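Local atomic coordinates of putative fimbrial associated sortase-like protein (PDB entry 6BWE), a protein that probably acts as a class C sortase, a membrane-anchored cysteine transpeptidase that joins pilin subunits into pili, here as the soluble domain of a lid mutant. Residues 33-37 / 63-68; 75-80 / 91-97; 27-31 / 152-156; 41-45 / 108-112; 142-148 / 159-164. The protein carries 2 engineered substitutions. One frame throughout, in Å; residues are numbered along the deposited sequence.

From the N terminus, helix 24-39 opens contact 3 at residues 27-31, contact 1 at 33-37 and, just past its end, contact 4 at 41-45. Contact 1 closes first, at 63-68 on helix 59-66. Contact 2 then pairs strands 77-83 and 88-94, and contact 4 closes at 108-112; its segments alternate with those of contact 1, so the two cross, while contact 2 is nested inside contact 4. All three lie within the long loop that contact 3 closes at 152-156. Contact 5 opens at 142-148, inside that loop, and closes beyond it at 159-164, crossing contact 3. Together they tie the N-terminal helices and the loop after helix 24-39 to the sortase beta-barrel.

Contact 1 (33-37 / 63-68); sequences AARQY and DYLQQL
Two helical segments meet through their side chains. Residues 33-37 form regular alpha-helix, with Y37 N bonded to A33 O at 2.9 Å; residues 63-66 belong to the end of a shorter helix, after which Q67 turns extended (phi/psi -79/149) and L68 adopts a left-handed conformation (54/37). In register, the CA of A34 lies 5.9 Å from the CA of Q67, and the CA of Y37 7.5 Å from that of Y64. Q67 takes a doubly m rotamer (chi1 -57°, chi2 -60°), which folds it back so that NE2 donates to D63 OD2 at 3.1 Å, while Q67 OE1 lies 3.3 Å from A33 O, two acceptors without a hydrogen bond. Q67 CD sits 3.9 Å from Y37 CB. Y37, chi1 t with chi2 near 90°, reaches across: D63 OD2 lies at the edge of its ring, 3.4 Å from Y37 CD1, and Y37 CZ is 3.8 Å from Y64 CD1. Both tyrosines have chi1 t, and their rings meet obliquely, centroids 6.0 Å apart and planes at 38°. A34 CB touches L68 CD2 at 4.0 Å. This is side-chain packing of two helical elements, most of the covered area coming from Y37 and Q67. P60 of the second subunit packs on Y37 and D63. Y64 OH is hydrogen-bonded to H107 ND1 and G95 N, so helix 59-66 lies between helix 24-39 and barrel strands 88-94 and 105-107.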
# COMPACT_ATOMS: atom_id res chain seq x y z
N ALA A 33 3.71 9.95 15.77
CA ALA A 33 3.65 10.33 14.35
C ALA A 33 3.85 9.13 13.43
O ALA A 33 3.20 9.03 12.38
CB ALA A 33 4.67 11.41 14.02
N ALA A 34 4.76 8.23 13.80
CA ALA A 34 4.99 7.04 12.96
C ALA A 34 3.85 6.04 13.00
O ALA A 34 3.55 5.37 12.00
CB ALA A 34 6.26 6.36 13.37
N ARG A 35 3.23 5.89 14.15
CA ARG A 35 1.99 5.10 14.25
C ARG A 35 0.86 5.68 13.39
O ARG A 35 0.15 4.93 12.72
CB ARG A 35 1.50 4.99 15.68
CG ARG A 35 2.35 4.15 16.57
CD ARG A 35 1.81 4.15 18.00
NE ARG A 35 2.90 3.71 18.87
CZ ARG A 35 3.51 4.43 19.81
NH1 ARG A 35 3.14 5.68 20.11
NH2 ARG A 35 4.51 3.86 20.48
N GLN A 36 0.70 6.99 13.39
CA GLN A 36 -0.25 7.66 12.50
C GLN A 36 0.08 7.40 11.00
O GLN A 36 -0.82 7.06 10.19
CB GLN A 36 -0.28 9.17 12.77
CG GLN A 36 -1.20 9.93 11.82
CD GLN A 36 -1.35 11.39 12.12
OE1 GLN A 36 -2.45 11.88 12.46
NE2 GLN A 36 -0.28 12.12 11.97
N TYR A 37 1.35 7.54 10.64
CA TYR A 37 1.82 7.22 9.29
C TYR A 37 1.39 5.79 8.92
O TYR A 37 0.80 5.55 7.86
CB TYR A 37 3.34 7.42 9.13
CG TYR A 37 3.85 6.88 7.82
CD1 TYR A 37 3.85 7.65 6.68
CD2 TYR A 37 4.21 5.54 7.71
CE1 TYR A 37 4.25 7.12 5.46
CE2 TYR A 37 4.61 5.00 6.50
CZ TYR A 37 4.63 5.78 5.38
OH TYR A 37 5.03 5.21 4.18
N ASP A 63 6.56 12.35 3.06
CA ASP A 63 6.11 12.17 4.43
C ASP A 63 6.78 10.99 5.12
O ASP A 63 7.21 11.11 6.28
CB ASP A 63 4.60 12.01 4.49
CG ASP A 63 4.08 12.12 5.89
OD1 ASP A 63 4.01 13.27 6.42
OD2 ASP A 63 3.77 11.07 6.50
N TYR A 64 6.90 9.88 4.41
CA TYR A 64 7.68 8.73 4.86
C TYR A 64 9.08 9.11 5.36
O TYR A 64 9.50 8.72 6.44
CB TYR A 64 7.79 7.74 3.73
CG TYR A 64 8.69 6.59 3.90
CD1 TYR A 64 8.41 5.57 4.82
CD2 TYR A 64 9.78 6.42 3.04
CE1 TYR A 64 9.24 4.45 4.89
CE2 TYR A 64 10.59 5.33 3.10
CZ TYR A 64 10.36 4.36 4.05
OH TYR A 64 11.19 3.26 4.06
N LEU A 65 9.77 9.91 4.56
CA LEU A 65 11.13 10.31 4.87
C LEU A 65 11.23 11.22 6.09
O LEU A 65 12.26 11.19 6.76
CB LEU A 65 11.76 10.98 3.66
CG LEU A 65 12.04 10.06 2.47
CD1 LEU A 65 12.64 10.89 1.35
CD2 LEU A 65 12.91 8.86 2.79
N GLN A 66 10.18 11.98 6.38
CA GLN A 66 10.12 12.77 7.61
C GLN A 66 9.91 11.91 8.87
O GLN A 66 10.16 12.37 9.99
CB GLN A 66 9.00 13.81 7.50
CG GLN A 66 9.20 14.79 6.38
CD GLN A 66 8.04 15.77 6.34
OE1 GLN A 66 7.78 16.46 7.32
NE2 GLN A 66 7.31 15.79 5.24
N GLN A 67 9.43 10.66 8.71
CA GLN A 67 9.11 9.86 9.89
C GLN A 67 10.40 9.29 10.47
O GLN A 67 11.35 9.01 9.74
CB GLN A 67 8.15 8.73 9.59
CG GLN A 67 6.83 9.20 8.96
CD GLN A 67 6.04 10.15 9.85
OE1 GLN A 67 6.09 10.07 11.09
NE2 GLN A 67 5.24 11.04 9.22
N LEU A 68 10.40 9.12 11.78
CA LEU A 68 11.54 8.64 12.53
C LEU A 68 12.80 9.47 12.28
O LEU A 68 13.90 8.93 12.26
CB LEU A 68 11.76 7.14 12.30
CG LEU A 68 10.56 6.23 12.59
CD1 LEU A 68 10.88 4.82 12.22
CD2 LEU A 68 10.17 6.32 14.04

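Contact 2 (75-80 / 91-97)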
# COMPACT_ATOMS: atom_id res chain seq x y z
N ARG A 75 20.07 10.98 5.74
CA ARG A 75 20.08 9.48 5.83
C ARG A 75 20.08 9.04 7.28
O ARG A 75 21.03 8.37 7.75
CB ARG A 75 21.27 8.86 5.11
CG ARG A 75 21.32 9.14 3.62
CD ARG A 75 20.27 8.31 2.91
NE ARG A 75 20.16 8.70 1.51
CZ ARG A 75 19.49 8.02 0.58
NH1 ARG A 75 18.85 6.88 0.88
NH2 ARG A 75 19.47 8.47 -0.66
N PRO A 76 19.00 9.34 7.99
CA PRO A 76 18.97 8.93 9.39
C PRO A 76 18.86 7.44 9.59
O PRO A 76 18.21 6.74 8.80
CB PRO A 76 17.72 9.60 9.92
CG PRO A 76 16.83 9.64 8.73
CD PRO A 76 17.74 10.01 7.61
N VAL A 77 19.47 6.96 10.65
CA VAL A 77 19.19 5.61 11.14
C VAL A 77 17.81 5.67 11.78
O VAL A 77 17.62 6.36 12.81
CB VAL A 77 20.22 5.16 12.18
CG1 VAL A 77 19.81 3.80 12.76
CG2 VAL A 77 21.61 5.06 11.55
N ILE A 78 16.84 4.97 11.20
CA ILE A 78 15.46 5.04 11.70
C ILE A 78 15.22 4.08 12.87
O ILE A 78 14.35 4.31 13.68
CB ILE A 78 14.38 4.89 10.61
CG1 ILE A 78 14.45 3.56 9.86
CG2 ILE A 78 14.51 6.02 9.62
CD1 ILE A 78 13.22 3.27 9.02
N ALA A 79 15.99 3.00 12.92
CA ALA A 79 15.93 2.00 13.97
C ALA A 79 17.14 1.11 13.86
O ALA A 79 17.87 1.16 12.88
CB ALA A 79 14.65 1.16 13.86
N SER A 80 17.41 0.32 14.89
CA SER A 80 18.43 -0.70 14.76
C SER A 80 17.83 -2.04 15.16
O SER A 80 16.79 -2.10 15.83
CB SER A 80 19.68 -0.38 15.61
OG SER A 80 19.33 -0.27 16.97
N PRO A 91 22.05 -1.13 11.60
CA PRO A 91 21.17 0.01 11.40
C PRO A 91 20.13 -0.27 10.30
O PRO A 91 20.42 -0.98 9.31
CB PRO A 91 22.15 1.14 11.02
CG PRO A 91 23.26 0.44 10.34
CD PRO A 91 23.38 -0.91 11.00
N ILE A 92 18.95 0.35 10.47
CA ILE A 92 17.92 0.35 9.46
C ILE A 92 17.73 1.81 8.98
O ILE A 92 17.64 2.70 9.80
CB ILE A 92 16.60 -0.22 10.00
CG1 ILE A 92 16.79 -1.65 10.56
CG2 ILE A 92 15.56 -0.21 8.88
CD1 ILE A 92 15.69 -2.11 11.53
N TYR A 93 17.60 1.99 7.66
CA TYR A 93 17.38 3.27 7.02
C TYR A 93 16.08 3.26 6.26
O TYR A 93 15.53 2.20 5.97
CB TYR A 93 18.51 3.54 6.04
CG TYR A 93 19.87 3.61 6.69
CD1 TYR A 93 20.35 4.78 7.20
CD2 TYR A 93 20.66 2.46 6.81
CE1 TYR A 93 21.61 4.85 7.79
CE2 TYR A 93 21.93 2.52 7.40
CZ TYR A 93 22.38 3.71 7.90
OH TYR A 93 23.61 3.78 8.52
N HIS A 94 15.56 4.46 5.95
CA HIS A 94 14.46 4.55 5.01
C HIS A 94 14.85 3.98 3.64
O HIS A 94 15.92 4.24 3.14
CB HIS A 94 14.06 5.98 4.72
CG HIS A 94 13.47 6.73 5.86
ND1 HIS A 94 14.16 7.71 6.51
CD2 HIS A 94 12.21 6.76 6.36
CE1 HIS A 94 13.38 8.27 7.42
NE2 HIS A 94 12.20 7.69 7.36
N GLY A 95 13.94 3.24 3.02
CA GLY A 95 14.08 2.84 1.64
C GLY A 95 15.05 1.73 1.39
O GLY A 95 15.69 1.17 2.33
N THR A 96 15.24 1.45 0.10
CA THR A 96 16.05 0.32 -0.35
C THR A 96 16.92 0.76 -1.53
O THR A 96 17.14 -0.01 -2.45
CB THR A 96 15.16 -0.91 -0.74
OG1 THR A 96 14.16 -0.49 -1.67
CG2 THR A 96 14.51 -1.45 0.47
N ASP A 97 17.47 1.97 -1.46
CA ASP A 97 18.48 2.40 -2.43
C ASP A 97 19.70 1.46 -2.41
O ASP A 97 20.09 0.89 -1.38
CB ASP A 97 19.00 3.82 -2.18
CG ASP A 97 17.94 4.90 -2.35
OD1 ASP A 97 16.92 4.68 -3.05
OD2 ASP A 97 18.15 5.99 -1.79
O HOH W 1 17.76 6.31 3.67
O HOH W 2 17.15 6.97 6.37
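This is an antiparallel strand pairing, between the first two strands of the barrel, 77-83 and 88-94, which form a beta hairpin. Their axes approach to 4.6 Å, with N-to-C directions 144° apart. Two backbone bonds define the register: I78 N to I92 O and I92 N to A79 O, each 2.8 Å. I78 and A79 therefore both face I92, which makes a classic beta bulge, and the helix-like phi/psi of I78 (-84/-26) is where the extra residue is absorbed. Beyond it A79 and I92 form a hydrogen-bonded pair with side chains on one face (A79 CB to I92 CD1, 4.1 Å), while S80 and P91 form a non-hydrogen-bonded pair on the other. The bulge directs I78 toward strand 88-94: its CG2 lies over the H94 ring, 3.5 Å from the centroid and 20° off the normal, a CH-pi contact, and P76 CG meets the edge of the same ring, 3.9 Å from CE1. V77 straddles P91 and Y93 by its methyls, CG1 to P91 CB at 3.9 Å and CG2 to Y93 CE1 at 3.8 Å. Where the strands separate, water 2 joins P76 O to H94 N, and water 1 joins R75 NH1 to H94 O. R75 NH1 and NH2 both bond D97 OD2, at 2.9 and 3.0 Å, in a salt bridge; D97 OD1 has a second partner in K56.

Contact 3 (27-31 / 152-156)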
# COMPACT_ATOMS: atom_id res chain seq x y z
N ARG A 27 10.83 11.91 21.51
CA ARG A 27 10.73 10.47 21.15
C ARG A 27 9.26 10.01 21.12
O ARG A 27 8.84 9.39 20.14
CB ARG A 27 11.53 9.59 22.09
CG ARG A 27 13.03 9.64 21.84
CD ARG A 27 13.82 9.09 23.00
NE ARG A 27 15.17 8.81 22.55
CZ ARG A 27 16.07 8.15 23.27
NH1 ARG A 27 15.78 7.75 24.50
NH2 ARG A 27 17.26 7.89 22.78
N ASP A 28 8.50 10.34 22.16
CA ASP A 28 7.03 10.04 22.22
C ASP A 28 6.27 10.61 21.03
O ASP A 28 5.47 9.90 20.42
CB ASP A 28 6.39 10.53 23.52
CG ASP A 28 6.80 9.71 24.72
OD1 ASP A 28 7.44 8.65 24.54
OD2 ASP A 28 6.47 10.15 25.86
N SER A 29 6.55 11.86 20.67
CA SER A 29 5.86 12.50 19.54
C SER A 29 6.22 11.85 18.20
O SER A 29 5.35 11.66 17.34
CB SER A 29 6.13 14.03 19.54
OG SER A 29 5.83 14.62 18.29
N VAL A 30 7.49 11.49 18.03
CA VAL A 30 7.97 10.84 16.81
C VAL A 30 7.35 9.43 16.66
O VAL A 30 6.90 9.04 15.57
CB VAL A 30 9.50 10.79 16.82
CG1 VAL A 30 10.06 9.95 15.68
CG2 VAL A 30 10.09 12.19 16.74
N LEU A 31 7.31 8.68 17.76
CA LEU A 31 6.63 7.38 17.75
C LEU A 31 5.15 7.49 17.40
O LEU A 31 4.64 6.70 16.56
CB LEU A 31 6.83 6.66 19.07
CG LEU A 31 8.26 6.20 19.36
CD1 LEU A 31 8.37 5.73 20.83
CD2 LEU A 31 8.71 5.09 18.39
N VAL A 152 13.96 1.67 18.56
CA VAL A 152 13.46 2.80 17.77
C VAL A 152 13.04 3.89 18.75
O VAL A 152 12.31 3.62 19.72
CB VAL A 152 12.35 2.36 16.78
CG1 VAL A 152 11.20 1.63 17.48
CG2 VAL A 152 11.84 3.51 15.96
N GLN A 153 13.55 5.10 18.54
CA GLN A 153 13.30 6.24 19.44
C GLN A 153 13.40 5.89 20.92
O GLN A 153 12.55 6.27 21.72
CB GLN A 153 11.93 6.81 19.13
CG GLN A 153 11.86 7.36 17.70
CD GLN A 153 12.72 8.58 17.50
OE1 GLN A 153 12.55 9.57 18.18
NE2 GLN A 153 13.63 8.54 16.51
N GLY A 154 14.43 5.14 21.26
CA GLY A 154 14.71 4.79 22.65
C GLY A 154 14.00 3.55 23.17
O GLY A 154 14.31 3.07 24.25
N GLU A 155 13.02 3.04 22.45
CA GLU A 155 12.20 1.94 22.96
C GLU A 155 12.69 0.66 22.28
O GLU A 155 13.16 0.71 21.15
CB GLU A 155 10.74 2.28 22.68
CG GLU A 155 9.91 1.28 21.94
CD GLU A 155 8.56 1.84 21.57
OE1 GLU A 155 8.20 1.80 20.36
OE2 GLU A 155 7.88 2.37 22.48
N THR A 156 12.56 -0.49 22.95
CA THR A 156 12.95 -1.73 22.36
C THR A 156 11.73 -2.65 22.23
O THR A 156 10.97 -2.82 23.18
CB THR A 156 14.10 -2.39 23.13
OG1 THR A 156 15.23 -1.52 23.05
CG2 THR A 156 14.50 -3.73 22.49
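A helix here packs against the tip of a beta hairpin: residues 27-31 belong to helix 24-39, and V152 to E155 form the type I' turn linking strands 147-152 and 155-167 of the sortase barrel. The turn is closed in both directions by backbone bonds between V152 and E155, N to O and O to N, each 2.9 Å, and its left-handed corners fall at Q153 (phi/psi 44/44) and G154 (87/-12). The segments share no hydrogen bond, so van der Waals contact holds them. Aliphatic contact comes from L31, one turn after R27: L31 CD2 lies 3.7 Å from Q153 CB and 4.3 Å from V152 CG2. Aliphatic groups also meet polar ones. L31 CD1 is 3.8 Å from E155 OE2, and R27 CD lies 3.3 Å from Q153 O. Q153 contributes the largest covered area, 108 Å²; with chi1 and chi2 both m it curls along the helix, bringing Q153 CD to 3.5 Å from V30 CG1. V30 also touches P70 and V152 touches L68, which places the hairpin tip beside the chain that leaves helix 59-66. The guanidinium of R27 is laid over the turn backbone, one face covering Q153 C and G154 CA. At residue 154 the backbone angles alone would jam a CB against the Q153 carbonyl O; it would also collide with R27, whose NH1 comes to 3.7 Å from G154 CA.

Contact 4 (41-45 / 108-112)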
# COMPACT_ATOMS: atom_id res chain seq x y z
N VAL A 41 -0.78 2.94 5.58
CA VAL A 41 -0.19 1.85 4.84
C VAL A 41 -1.24 0.75 4.75
O VAL A 41 -1.57 0.10 5.73
CB VAL A 41 1.06 1.27 5.55
CG1 VAL A 41 1.62 0.06 4.78
CG2 VAL A 41 2.12 2.38 5.67
N VAL A 42 -1.76 0.53 3.56
CA VAL A 42 -2.85 -0.44 3.48
C VAL A 42 -2.51 -1.67 2.66
O VAL A 42 -3.17 -2.70 2.81
CB VAL A 42 -4.17 0.24 3.09
CG1 VAL A 42 -4.64 1.15 4.23
CG2 VAL A 42 -4.00 1.03 1.81
N GLY A 43 -1.51 -1.65 1.82
CA GLY A 43 -1.12 -2.94 1.27
C GLY A 43 0.12 -3.57 1.89
O GLY A 43 0.43 -3.47 3.10
N PHE A 44 0.80 -4.29 1.02
CA PHE A 44 2.16 -4.69 1.27
C PHE A 44 2.90 -4.49 -0.03
O PHE A 44 2.28 -4.41 -1.09
CB PHE A 44 2.22 -6.12 1.76
CG PHE A 44 1.60 -7.13 0.83
CD1 PHE A 44 2.37 -7.80 -0.10
CD2 PHE A 44 0.26 -7.43 0.91
CE1 PHE A 44 1.80 -8.74 -0.94
CE2 PHE A 44 -0.33 -8.39 0.08
CZ PHE A 44 0.45 -9.04 -0.86
N PRO A 45 4.23 -4.43 0.03
CA PRO A 45 5.02 -4.28 -1.19
C PRO A 45 5.04 -5.53 -2.08
O PRO A 45 5.44 -6.58 -1.62
CB PRO A 45 6.43 -3.94 -0.67
CG PRO A 45 6.31 -3.81 0.80
CD PRO A 45 5.07 -4.51 1.23
N LEU A 108 11.45 -1.46 3.57
CA LEU A 108 10.70 -1.49 2.33
C LEU A 108 9.50 -0.56 2.36
O LEU A 108 8.51 -0.82 3.05
CB LEU A 108 10.30 -2.93 2.00
CG LEU A 108 9.83 -3.29 0.60
CD1 LEU A 108 10.72 -2.74 -0.51
CD2 LEU A 108 9.74 -4.80 0.50
N TYR A 109 9.60 0.55 1.64
CA TYR A 109 8.54 1.48 1.47
C TYR A 109 7.26 0.74 1.00
O TYR A 109 7.32 -0.11 0.10
CB TYR A 109 8.94 2.57 0.44
CG TYR A 109 7.77 3.51 0.21
CD1 TYR A 109 7.37 4.40 1.21
CD2 TYR A 109 7.03 3.45 -0.97
CE1 TYR A 109 6.26 5.24 1.01
CE2 TYR A 109 5.94 4.26 -1.17
CZ TYR A 109 5.54 5.13 -0.18
OH TYR A 109 4.43 5.89 -0.45
N GLY A 110 6.14 1.05 1.63
CA GLY A 110 4.89 0.34 1.38
C GLY A 110 4.53 -0.67 2.44
O GLY A 110 3.48 -1.32 2.35
N SER A 111 5.44 -0.85 3.41
CA SER A 111 5.19 -1.62 4.61
C SER A 111 5.25 -0.64 5.78
O SER A 111 5.81 0.44 5.66
CB SER A 111 6.19 -2.77 4.77
OG SER A 111 7.53 -2.29 5.02
N ALA A 112 4.65 -1.03 6.91
CA ALA A 112 4.62 -0.18 8.10
C ALA A 112 6.04 0.06 8.61
O ALA A 112 6.94 -0.79 8.48
CB ALA A 112 3.79 -0.81 9.20
O HOH W 3 1.47 -0.67 0.72
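L108 begins the segment that follows strand 105-107, and L108 CG lies 3.6 Å from P45 CG. Its carbonyl is used inside the segment: a type II turn from L108 to S111 is closed by S111 N to L108 O at 3.1 Å, and S111 OG donates to the same oxygen at 2.6 Å. Y109, at the second turn position, directs its CA-to-CB bond away from residues 41-45; its hydroxyl bonds S40 O of the second subunit, though its backbone O remains 3.9 Å from P45 CG. G110 follows at the third position with phi/psi 102/-5, where a CB would be jammed against the preceding carbonyl. Its own O is the hub of the contact, 3.4 Å from V41 CG1, 3.7 Å from P45 CD and 3.8 Å from F44 CA. The same G110 O receives a bond of 2.7 Å from water 3, which links weakly to G43 N at 3.3 Å. S111 CB then lies 4.1 Å from P45 CD, while its OG also serves V123 N. At A112 the backbone N is 3.9 Å from V41 CG1, and its O accepts a bond from H107. The arrangement is a type II turn with glycine in third place, leading out of strand 105-107, against which the chain after helix 24-39 is laid; in a class C sortase residues 41-45 would lead toward the lid, which is engineered in this variant.

Contact 5 (142-148 / 159-164)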
# COMPACT_ATOMS: atom_id res chain seq x y z
N VAL A 142 19.22 -18.22 11.35
CA VAL A 142 18.22 -17.89 12.32
C VAL A 142 17.20 -19.07 12.31
O VAL A 142 16.81 -19.56 11.26
CB VAL A 142 17.49 -16.58 11.96
CG1 VAL A 142 16.37 -16.30 12.92
CG2 VAL A 142 18.47 -15.41 11.94
N LYS A 143 16.83 -19.50 13.51
CA LYS A 143 15.85 -20.57 13.69
C LYS A 143 14.53 -20.08 14.31
O LYS A 143 14.46 -19.01 14.92
CB LYS A 143 16.45 -21.64 14.60
CG LYS A 143 17.65 -22.36 13.98
CD LYS A 143 18.48 -23.02 15.08
CE LYS A 143 18.85 -24.46 14.78
NZ LYS A 143 19.62 -24.68 13.53
N GLU A 144 13.51 -20.93 14.17
CA GLU A 144 12.22 -20.77 14.81
C GLU A 144 12.42 -20.50 16.31
O GLU A 144 13.31 -21.10 16.95
CB GLU A 144 11.36 -22.04 14.65
CG GLU A 144 10.96 -22.42 13.22
CD GLU A 144 10.05 -21.40 12.54
OE1 GLU A 144 9.54 -20.51 13.25
OE2 GLU A 144 9.84 -21.46 11.30
N HIS A 145 11.63 -19.56 16.82
CA HIS A 145 11.71 -19.07 18.20
C HIS A 145 12.88 -18.15 18.54
O HIS A 145 12.90 -17.63 19.66
CB HIS A 145 11.64 -20.19 19.26
CG HIS A 145 10.58 -21.21 18.98
ND1 HIS A 145 9.24 -20.93 19.08
CD2 HIS A 145 10.67 -22.50 18.57
CE1 HIS A 145 8.54 -22.00 18.74
NE2 HIS A 145 9.39 -22.97 18.43
N ASP A 146 13.83 -17.91 17.63
CA ASP A 146 14.92 -16.98 17.94
C ASP A 146 14.35 -15.57 18.17
O ASP A 146 13.36 -15.21 17.55
CB ASP A 146 15.95 -16.93 16.83
CG ASP A 146 16.88 -18.17 16.80
OD1 ASP A 146 16.77 -19.10 17.67
OD2 ASP A 146 17.77 -18.17 15.91
N PRO A 147 14.95 -14.79 19.07
CA PRO A 147 14.47 -13.42 19.27
C PRO A 147 15.11 -12.40 18.32
O PRO A 147 16.28 -12.54 17.91
CB PRO A 147 14.89 -13.13 20.70
CG PRO A 147 16.17 -13.86 20.84
CD PRO A 147 15.97 -15.13 20.08
N ILE A 148 14.34 -11.38 18.01
CA ILE A 148 14.77 -10.22 17.22
C ILE A 148 14.37 -8.98 18.01
O ILE A 148 13.22 -8.90 18.45
CB ILE A 148 14.05 -10.19 15.87
CG1 ILE A 148 14.48 -11.41 15.02
CG2 ILE A 148 14.32 -8.90 15.12
CD1 ILE A 148 13.50 -11.71 13.90
N TYR A 159 10.57 -9.40 19.06
CA TYR A 159 9.84 -10.29 18.17
C TYR A 159 10.43 -11.67 18.29
O TYR A 159 11.60 -11.81 18.66
CB TYR A 159 9.94 -9.78 16.73
CG TYR A 159 9.14 -8.52 16.53
CD1 TYR A 159 7.85 -8.57 16.01
CD2 TYR A 159 9.66 -7.27 16.91
CE1 TYR A 159 7.08 -7.43 15.88
CE2 TYR A 159 8.88 -6.11 16.79
CZ TYR A 159 7.60 -6.20 16.27
OH TYR A 159 6.80 -5.10 16.15
N GLU A 160 9.63 -12.68 17.95
CA GLU A 160 10.10 -14.06 17.97
C GLU A 160 9.79 -14.74 16.63
O GLU A 160 8.67 -14.68 16.16
CB GLU A 160 9.42 -14.77 19.16
CG GLU A 160 9.41 -16.26 19.10
CD GLU A 160 8.76 -16.90 20.33
OE1 GLU A 160 8.83 -16.32 21.45
OE2 GLU A 160 8.18 -17.99 20.15
N VAL A 161 10.78 -15.43 16.06
CA VAL A 161 10.66 -16.01 14.73
C VAL A 161 9.65 -17.13 14.71
O VAL A 161 9.68 -18.00 15.59
CB VAL A 161 12.01 -16.55 14.19
CG1 VAL A 161 11.84 -17.22 12.83
CG2 VAL A 161 13.03 -15.41 14.09
N ASP A 162 8.74 -17.10 13.73
CA ASP A 162 7.69 -18.13 13.61
C ASP A 162 7.57 -18.74 12.21
O ASP A 162 6.79 -19.67 12.03
CB ASP A 162 6.32 -17.60 14.08
CG ASP A 162 5.85 -16.38 13.28
OD1 ASP A 162 5.79 -16.44 12.05
OD2 ASP A 162 5.54 -15.35 13.90
N ALA A 163 8.32 -18.25 11.23
CA ALA A 163 8.27 -18.80 9.87
C ALA A 163 9.51 -18.41 9.08
O ALA A 163 10.06 -17.30 9.21
CB ALA A 163 7.00 -18.37 9.13
N ILE A 164 9.97 -19.37 8.29
CA ILE A 164 11.18 -19.28 7.51
C ILE A 164 10.83 -19.86 6.14
O ILE A 164 10.53 -21.04 6.06
CB ILE A 164 12.34 -20.05 8.16
CG1 ILE A 164 12.72 -19.41 9.49
CG2 ILE A 164 13.56 -20.07 7.23
CD1 ILE A 164 13.71 -20.22 10.31
O HOH W 4 8.49 -22.02 8.58
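Residues 147-148 and 159-160 run antiparallel in a beta hairpin. I148 and Y159 form a hydrogen-bonded pair, with N to O bonds of 2.8 Å in both directions, and P147 opposes E160 as a non-hydrogen-bonded pair (CA to CA, 4.6 Å), supported by a CA-H...O contact of 3.3 Å from P147 CA to Y159 O. Two further backbone hydrogen bonds, beyond these bridges, tie the preceding turn to V161: V161 N to D146 O at 3.0 Å and H145 N to V161 O at 2.8 Å. That type II turn, K143 to D146, is closed by D146 N to K143 O at 3.0 Å; H145 holds the positive-phi corner (74/-5), and K143 N bonds D146 OD2 at 2.9 Å, an oxygen that also serves T85. Toward strand 198-206, D162 and A163 both face R202 in a classic beta bulge, with D162 salt-bridged to R202 and hydrogen-bonded to H204. V161 has the largest covered area, 104 Å²: its CG2 meets V142 CG1 at 3.6 Å and I148 CD1 at 3.7 Å. I164 CD1 adds contact with V142 O at 3.3 Å. The polar side chains add few direct bonds. H145 ND1 gives E160 OE2 a weak bond of 3.3 Å, and water 4 links E144 OE2 (3.1 Å) to I164 N (3.0 Å). The chemistry implies that the pairing rests mainly on backbone hydrogen bonds and on valine and isoleucine packing within the sortase barrel, with polar side chains adding one weak and one water-mediated link.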